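Local structure of xylanase inhibitor TL-XI (Triticum aestivum, 3G7M) at residues A[120-125]-A[132-137]; A[96-101]-A[111-116]. The protein inhibits xylanases noncompetitively and belongs to the small thaumatin-like proteins of wheat, in keeping with a role in plant defence. The protein carries 4 engineered substitutions. One frame throughout, in Å; residues are numbered along the deposited sequence.

Contact 1. Residues A[120-125]-A[132-137]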
ATOM      1  N   ALA A 120      10.459   4.821 -11.446  1.00 20.41           N
ATOM      2  CA  ALA A 120       9.212   5.205 -10.829  1.00 20.33           C
ATOM      3  C   ALA A 120       7.999   4.540 -11.527  1.00 19.99           C
ATOM      4  O   ALA A 120       7.971   4.436 -12.757  1.00 19.88           O
ATOM      5  CB  ALA A 120       9.102   6.743 -10.851  1.00 20.41           C
ATOM      6  N   LEU A 121       7.017   4.099 -10.727  1.00 19.48           N
ATOM      7  CA  LEU A 121       5.745   3.564 -11.224  1.00 19.08           C
ATOM      8  C   LEU A 121       4.542   4.402 -10.747  1.00 19.04           C
ATOM      9  O   LEU A 121       4.105   4.227  -9.624  1.00 18.89           O
ATOM     10  CB  LEU A 121       5.580   2.115 -10.767  1.00 18.72           C
ATOM     11  CG  LEU A 121       4.447   1.298 -11.398  1.00 18.91           C
ATOM     12  CD1 LEU A 121       4.738   0.953 -12.849  1.00 18.97           C
ATOM     13  CD2 LEU A 121       4.214   0.040 -10.617  1.00 18.80           C
ATOM     14  N   PRO A 122       4.017   5.322 -11.596  1.00 19.16           N
ATOM     15  CA  PRO A 122       2.926   6.199 -11.180  1.00 19.49           C
ATOM     16  C   PRO A 122       1.542   5.559 -11.320  1.00 20.26           C
ATOM     17  O   PRO A 122       1.324   4.711 -12.200  1.00 20.07           O
ATOM     18  CB  PRO A 122       3.031   7.382 -12.145  1.00 19.21           C
ATOM     19  CG  PRO A 122       3.598   6.812 -13.379  1.00 19.27           C
ATOM     20  CD  PRO A 122       4.421   5.585 -12.991  1.00 19.23           C
ATOM     21  N   CYS A 123       0.630   5.995 -10.446  1.00 20.79           N
ATOM     22  CA  CYS A 123      -0.790   5.674 -10.500  1.00 21.18           C
ATOM     23  C   CYS A 123      -1.629   6.800  -9.871  1.00 21.33           C
ATOM     24  O   CYS A 123      -2.000   6.727  -8.692  1.00 21.31           O
ATOM     25  CB  CYS A 123      -1.053   4.357  -9.787  1.00 20.98           C
ATOM     26  SG  CYS A 123      -2.746   3.751 -10.084  1.00 23.63           S
ATOM     27  N   ARG A 124      -1.925   7.836 -10.660  1.00 21.91           N
ATOM     28  CA  ARG A 124      -2.473   9.095 -10.116  1.00 22.41           C
ATOM     29  C   ARG A 124      -3.974   9.324 -10.289  1.00 22.60           C
ATOM     30  O   ARG A 124      -4.571  10.112  -9.552  1.00 22.55           O
ATOM     31  CB  ARG A 124      -1.649  10.278 -10.608  1.00 22.65           C
ATOM     32  CG  ARG A 124      -0.203  10.189 -10.074  1.00 22.31           C
ATOM     33  CD  ARG A 124       0.666  11.282 -10.608  1.00 22.12           C
ATOM     34  NE  ARG A 124       2.021  11.137 -10.064  1.00 23.81           N
ATOM     35  CZ  ARG A 124       3.026  11.996 -10.260  1.00 24.44           C
ATOM     36  NH1 ARG A 124       2.866  13.102 -11.012  1.00 24.74           N
ATOM     37  NH2 ARG A 124       4.210  11.742  -9.710  1.00 24.30           N
ATOM     38  N   LYS A 125      -4.570   8.603 -11.245  1.00 22.75           N
ATOM     39  CA  LYS A 125      -6.010   8.498 -11.365  1.00 22.79           C
ATOM     40  C   LYS A 125      -6.426   7.044 -11.694  1.00 22.34           C
ATOM     41  O   LYS A 125      -5.587   6.164 -11.830  1.00 22.20           O
ATOM     42  CB  LYS A 125      -6.500   9.495 -12.403  1.00 23.13           C
ATOM     43  CG  LYS A 125      -7.924  10.013 -12.090  1.00 26.08           C
ATOM     44  CD  LYS A 125      -8.680  10.380 -13.388  1.00 27.44           C
ATOM     45  CE  LYS A 125     -10.122  10.909 -13.151  1.00 28.90           C
ATOM     46  NZ  LYS A 125     -10.809  11.368 -14.464  1.00 27.82           N
ATOM     47  N   GLN A 132      -2.019  -5.690 -16.687  1.00 17.31           N
ATOM     48  CA  GLN A 132      -1.052  -6.262 -15.774  1.00 16.68           C
ATOM     49  C   GLN A 132      -0.145  -7.237 -16.526  1.00 16.90           C
ATOM     50  O   GLN A 132      -0.600  -7.910 -17.451  1.00 17.07           O
ATOM     51  CB  GLN A 132      -1.779  -6.971 -14.644  1.00 16.59           C
ATOM     52  CG  GLN A 132      -2.520  -6.023 -13.777  1.00 16.32           C
ATOM     53  CD  GLN A 132      -1.596  -5.106 -13.044  1.00 16.78           C
ATOM     54  OE1 GLN A 132      -0.534  -5.510 -12.597  1.00 19.04           O
ATOM     55  NE2 GLN A 132      -2.002  -3.869 -12.887  1.00 17.89           N
ATOM     56  N   PRO A 133       1.126  -7.366 -16.094  1.00 17.07           N
ATOM     57  CA  PRO A 133       1.626  -6.763 -14.865  1.00 17.16           C
ATOM     58  C   PRO A 133       2.124  -5.369 -15.096  1.00 17.26           C
ATOM     59  O   PRO A 133       3.055  -5.156 -15.871  1.00 17.81           O
ATOM     60  CB  PRO A 133       2.759  -7.693 -14.450  1.00 16.84           C
ATOM     61  CG  PRO A 133       3.214  -8.349 -15.730  1.00 16.70           C
ATOM     62  CD  PRO A 133       2.170  -8.148 -16.779  1.00 16.78           C
ATOM     63  N   TYR A 134       1.486  -4.425 -14.428  1.00 17.61           N
ATOM     64  CA  TYR A 134       1.949  -3.061 -14.448  1.00 18.69           C
ATOM     65  C   TYR A 134       2.886  -2.932 -13.254  1.00 19.69           C
ATOM     66  O   TYR A 134       2.474  -2.514 -12.155  1.00 20.43           O
ATOM     67  CB  TYR A 134       0.763  -2.083 -14.372  1.00 18.54           C
ATOM     68  CG  TYR A 134       1.102  -0.614 -14.405  1.00 18.13           C
ATOM     69  CD1 TYR A 134       1.711  -0.034 -15.527  1.00 18.49           C
ATOM     70  CD2 TYR A 134       0.794   0.207 -13.320  1.00 17.87           C
ATOM     71  CE1 TYR A 134       2.005   1.334 -15.553  1.00 18.41           C
ATOM     72  CE2 TYR A 134       1.094   1.573 -13.334  1.00 18.12           C
ATOM     73  CZ  TYR A 134       1.689   2.134 -14.448  1.00 17.53           C
ATOM     74  OH  TYR A 134       1.963   3.487 -14.433  1.00 16.53           O
ATOM     75  N   ALA A 135       4.157  -3.297 -13.465  1.00 20.13           N
ATOM     76  CA  ALA A 135       5.109  -3.377 -12.368  1.00 20.27           C
ATOM     77  C   ALA A 135       6.485  -3.049 -12.851  1.00 20.76           C
ATOM     78  O   ALA A 135       6.755  -3.156 -14.031  1.00 21.86           O
ATOM     79  CB  ALA A 135       5.097  -4.776 -11.770  1.00 20.22           C
ATOM     80  N   LYS A 136       7.359  -2.665 -11.929  1.00 21.20           N
ATOM     81  CA  LYS A 136       8.759  -2.442 -12.230  1.00 21.52           C
ATOM     82  C   LYS A 136       9.587  -3.306 -11.287  1.00 22.00           C
ATOM     83  O   LYS A 136       9.077  -3.748 -10.238  1.00 22.00           O
ATOM     84  CB  LYS A 136       9.101  -0.954 -12.080  1.00 21.53           C
ATOM     85  CG  LYS A 136       8.549  -0.050 -13.194  1.00 21.61           C
ATOM     86  CD  LYS A 136       9.307  -0.199 -14.509  1.00 22.00           C
ATOM     87  CE  LYS A 136       8.676   0.630 -15.642  1.00 23.29           C
ATOM     88  NZ  LYS A 136       9.677   0.796 -16.797  1.00 22.71           N
ATOM     89  N   SER A 137      10.851  -3.553 -11.650  1.00 22.00           N
ATOM     90  CA  SER A 137      11.742  -4.359 -10.815  1.00 22.00           C
ATOM     91  C   SER A 137      12.863  -3.497 -10.215  1.00 22.00           C
ATOM     92  O   SER A 137      13.305  -2.514 -10.814  1.00 22.00           O
ATOM     93  CB  SER A 137      12.311  -5.554 -11.614  1.00 22.00           C
ATOM     94  OG  SER A 137      12.885  -5.151 -12.871  1.00 22.00           O
TER
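Leu121 and Tyr134 meet where two edge strands close one side of the thaumatin-like beta sandwich: 121-123 ends one sheet, and 135-139, which Tyr134 precedes, ends the other. They illustrate how a branched side chain can serve two surfaces at once. In Leu121, CG lies anti to the backbone N (chi1 -169°), and the two methyls part beyond it. CD1 sits over the centre of one face of the Tyr134 ring, 3.7 Å from the centroid, a CH-pi contact almost on the ring normal. CD2 goes to the backbone instead, 3.5 Å from the carbonyl O of Tyr134 and close to Ala135 CA. Tyr134 also carries its CG anti to the backbone N (chi1 -179°), and the two side chains run past each other in opposite directions, which lays CD1 over the ring. Lys136 adds a further apolar touch, its CG lying 4.0 Å from Leu121 CD1.

The main chain of Tyr134 is held at its N, which donates to Gln132 OE1 at 2.9 Å, from above the plane of that amide, across the cis peptide that precedes Pro133. NE2 of the same glutamine bonds to Val100 O and Asp129 OD2, tying this turn to the neighbouring strand. The ring is held at its far end, where its edge faces the backbone of Pro122, whose ring carbon CD lies 3.5 Å from Tyr134 OH. That hydroxyl donates to Pro122 O at 2.6 Å, approaching in the plane of the carbonyl with a C=O...OH angle of 151°.

Contact 2. Residues A[96-101]-A[111-116]. Engineered in segment 111-116: Asn112 (natural residue Asp).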
ATOM      1  N   TYR A  96      13.393  -6.739  -5.319  1.00 22.00           N
ATOM      2  CA  TYR A  96      12.026  -6.295  -5.107  1.00 20.79           C
ATOM      3  C   TYR A  96      11.377  -6.142  -6.469  1.00 20.38           C
ATOM      4  O   TYR A  96      12.035  -5.772  -7.426  1.00 20.52           O
ATOM      5  CB  TYR A  96      11.967  -4.936  -4.356  1.00 20.52           C
ATOM      6  CG  TYR A  96      12.638  -4.851  -2.978  1.00 21.14           C
ATOM      7  CD1 TYR A  96      12.121  -5.561  -1.880  1.00 20.91           C
ATOM      8  CD2 TYR A  96      13.778  -4.025  -2.759  1.00 22.04           C
ATOM      9  CE1 TYR A  96      12.742  -5.485  -0.612  1.00 20.65           C
ATOM     10  CE2 TYR A  96      14.399  -3.947  -1.493  1.00 21.93           C
ATOM     11  CZ  TYR A  96      13.874  -4.671  -0.432  1.00 21.30           C
ATOM     12  OH  TYR A  96      14.504  -4.603   0.794  1.00 21.65           O
ATOM     13  N   THR A  97      10.081  -6.432  -6.563  1.00 20.14           N
ATOM     14  CA  THR A  97       9.244  -6.048  -7.718  1.00 19.55           C
ATOM     15  C   THR A  97       8.044  -5.386  -7.126  1.00 19.15           C
ATOM     16  O   THR A  97       7.538  -5.832  -6.089  1.00 19.52           O
ATOM     17  CB  THR A  97       8.736  -7.257  -8.539  1.00 19.40           C
ATOM     18  OG1 THR A  97       8.070  -8.199  -7.676  1.00 20.14           O
ATOM     19  CG2 THR A  97       9.908  -7.995  -9.206  1.00 20.33           C
ATOM     20  N   TYR A  98       7.585  -4.315  -7.761  1.00 18.67           N
ATOM     21  CA  TYR A  98       6.465  -3.538  -7.209  1.00 18.31           C
ATOM     22  C   TYR A  98       5.447  -3.150  -8.291  1.00 18.42           C
ATOM     23  O   TYR A  98       5.802  -2.593  -9.315  1.00 18.59           O
ATOM     24  CB  TYR A  98       6.976  -2.319  -6.420  1.00 18.00           C
ATOM     25  CG  TYR A  98       8.095  -1.552  -7.110  1.00 17.74           C
ATOM     26  CD1 TYR A  98       9.408  -1.995  -7.067  1.00 15.24           C
ATOM     27  CD2 TYR A  98       7.826  -0.389  -7.811  1.00 18.76           C
ATOM     28  CE1 TYR A  98      10.403  -1.318  -7.708  1.00 15.87           C
ATOM     29  CE2 TYR A  98       8.832   0.295  -8.470  1.00 18.29           C
ATOM     30  CZ  TYR A  98      10.120  -0.175  -8.412  1.00 17.56           C
ATOM     31  OH  TYR A  98      11.134   0.511  -9.060  1.00 19.16           O
ATOM     32  N   GLY A  99       4.183  -3.487  -8.074  1.00 18.44           N
ATOM     33  CA  GLY A  99       3.136  -3.254  -9.069  1.00 18.16           C
ATOM     34  C   GLY A  99       1.920  -2.637  -8.425  1.00 18.31           C
ATOM     35  O   GLY A  99       1.803  -2.607  -7.204  1.00 18.23           O
ATOM     36  N   VAL A 100       1.014  -2.119  -9.240  1.00 18.55           N
ATOM     37  CA  VAL A 100      -0.085  -1.355  -8.700  1.00 19.08           C
ATOM     38  C   VAL A 100      -1.192  -1.439  -9.694  1.00 18.77           C
ATOM     39  O   VAL A 100      -0.941  -1.590 -10.884  1.00 18.93           O
ATOM     40  CB  VAL A 100       0.351   0.155  -8.426  1.00 19.87           C
ATOM     41  CG1 VAL A 100       0.718   0.899  -9.733  1.00 20.14           C
ATOM     42  CG2 VAL A 100      -0.703   0.948  -7.571  1.00 21.12           C
ATOM     43  N   THR A 101      -2.420  -1.338  -9.203  1.00 19.14           N
ATOM     44  CA  THR A 101      -3.611  -1.217 -10.064  1.00 18.88           C
ATOM     45  C   THR A 101      -4.617  -0.188  -9.570  1.00 18.59           C
ATOM     46  O   THR A 101      -4.731   0.053  -8.382  1.00 18.91           O
ATOM     47  CB  THR A 101      -4.324  -2.555 -10.203  1.00 18.88           C
ATOM     48  OG1 THR A 101      -5.508  -2.368 -11.013  1.00 20.19           O
ATOM     49  CG2 THR A 101      -4.716  -3.114  -8.843  1.00 18.12           C
ATOM     50  N   MET A 111      -1.413   6.878  -6.187  1.00 23.59           N
ATOM     51  CA  MET A 111      -0.204   6.303  -5.636  1.00 23.79           C
ATOM     52  C   MET A 111       1.020   6.490  -6.510  1.00 24.06           C
ATOM     53  O   MET A 111       0.920   6.621  -7.720  1.00 23.72           O
ATOM     54  CB  MET A 111      -0.405   4.821  -5.384  1.00 24.13           C
ATOM     55  CG  MET A 111      -1.159   4.473  -4.140  1.00 24.83           C
ATOM     56  SD  MET A 111      -1.158   2.681  -3.945  1.00 25.38           S
ATOM     57  CE  MET A 111      -2.323   2.590  -2.585  1.00 26.37           C
ATOM     58  N   ASN A 112       2.185   6.484  -5.871  1.00 24.75           N
ATOM     59  CA  ASN A 112       3.466   6.395  -6.568  1.00 24.77           C
ATOM     60  C   ASN A 112       4.382   5.373  -5.873  1.00 24.93           C
ATOM     61  O   ASN A 112       4.786   5.582  -4.706  1.00 25.32           O
ATOM     62  CB  ASN A 112       4.152   7.760  -6.601  1.00 24.70           C
ATOM     63  CG  ASN A 112       4.047   8.426  -7.924  1.00 25.22           C
ATOM     64  OD1 ASN A 112       4.970   9.117  -8.354  1.00 23.61           O
ATOM     65  ND2 ASN A 112       2.913   8.240  -8.591  1.00 26.40           N
ATOM     66  N   LEU A 113       4.710   4.277  -6.574  1.00 24.12           N
ATOM     67  CA  LEU A 113       5.653   3.283  -6.055  1.00 22.41           C
ATOM     68  C   LEU A 113       6.993   3.550  -6.692  1.00 22.21           C
ATOM     69  O   LEU A 113       7.096   3.635  -7.934  1.00 22.26           O
ATOM     70  CB  LEU A 113       5.192   1.871  -6.389  1.00 22.30           C
ATOM     71  CG  LEU A 113       3.959   1.362  -5.616  1.00 22.53           C
ATOM     72  CD1 LEU A 113       2.643   2.013  -6.105  1.00 22.99           C
ATOM     73  CD2 LEU A 113       3.844  -0.148  -5.732  1.00 22.00           C
ATOM     74  N   LYS A 114       8.013   3.716  -5.855  1.00 22.00           N
ATOM     75  CA  LYS A 114       9.369   3.916  -6.369  1.00 22.00           C
ATOM     76  C   LYS A 114      10.494   3.209  -5.587  1.00 22.00           C
ATOM     77  O   LYS A 114      10.395   2.977  -4.382  1.00 22.00           O
ATOM     78  CB  LYS A 114       9.684   5.417  -6.581  1.00 22.00           C
ATOM     79  CG  LYS A 114       9.491   6.297  -5.361  1.00 22.85           C
ATOM     80  CD  LYS A 114       9.669   7.780  -5.685  1.00 24.80           C
ATOM     81  CE  LYS A 114       8.402   8.331  -6.334  1.00 26.36           C
ATOM     82  NZ  LYS A 114       8.512   9.783  -6.530  1.00 27.72           N
ATOM     83  N   CYS A 115      11.562   2.871  -6.309  1.00 22.00           N
ATOM     84  CA  CYS A 115      12.735   2.272  -5.725  1.00 22.00           C
ATOM     85  C   CYS A 115      13.962   3.129  -5.994  1.00 22.00           C
ATOM     86  O   CYS A 115      14.074   3.743  -7.066  1.00 22.00           O
ATOM     87  CB  CYS A 115      12.949   0.881  -6.297  1.00 22.00           C
ATOM     88  SG  CYS A 115      13.940  -0.134  -5.212  1.00 22.92           S
ATOM     89  N   SER A 116      14.883   3.150  -5.021  1.00 22.00           N
ATOM     90  CA  SER A 116      16.117   3.917  -5.134  1.00 21.89           C
ATOM     91  C   SER A 116      17.050   3.353  -6.219  1.00 21.57           C
ATOM     92  O   SER A 116      17.990   4.019  -6.660  1.00 21.18           O
ATOM     93  CB  SER A 116      16.819   3.982  -3.774  1.00 22.00           C
ATOM     94  OG  SER A 116      17.126   2.689  -3.278  1.00 22.00           O
TER
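Met111 reaches across to Val100 with its sulfur, SD lying 4.0 Å from Val100 CG2 at the tip of a side chain that is extended beyond CG; Met111 also touches Phe149. The engineered Asn112 (aspartate in the natural sequence) points away from strand 96-101, its ND2 donating to Met111 O at 2.7 Å and its OD1 receiving NH2 of Arg124. Leu113 turns back inward and divides its branches: CD1 packs 3.8 Å from Val100 CB, while CD2 comes within 3.5 Å of Gly99 O and also touches Tyr98 CB. Its own CB lies 3.8 Å from CD2 of the Tyr98 ring. Met111, Leu113 and Cys115 all point inward, between the two sheets of the thaumatin-like sandwich. The two strands run nearly antiparallel (168°) but lie in opposed sheets, their axes 7.7 Å apart, and meet through side chains. Lys114 points away, though its CA lies beside the Tyr98 ring. Cys115 meets the far end of that ring, its CB 3.6 Å from Tyr98 CE1, and beyond it Tyr98 OH hydrogen-bonds to Asp119 O. An alanine in place of Tyr98 would probably open a gap beside Leu113 and Cys115 and leave Asp119 O without its hydroxyl partner. SG of Cys115 continues to Cys138 in a disulfide.

In the fold
Contact 1 and contact 2 are two cross-sections of one sandwich, their centres 6 Å apart on the same side of the chain's centre. Along the sequence they come in series: contact 2 closes before contact 1 opens. Strands 111-115 and 121-123 are neighbours in the five-stranded sheet, and 95-101 and 135-139 are neighbours in the six-stranded one, so each contact sets a strand of one sheet against a strand, or the residue leading into it, of the other. Between the contacts, Met111 N probably bonds to Cys123 O and Leu121 N to Leu113 O. Contact 2 is buried and contact 1 lies nearer the surface: the same sheet-to-sheet packing runs from the core out to the edge.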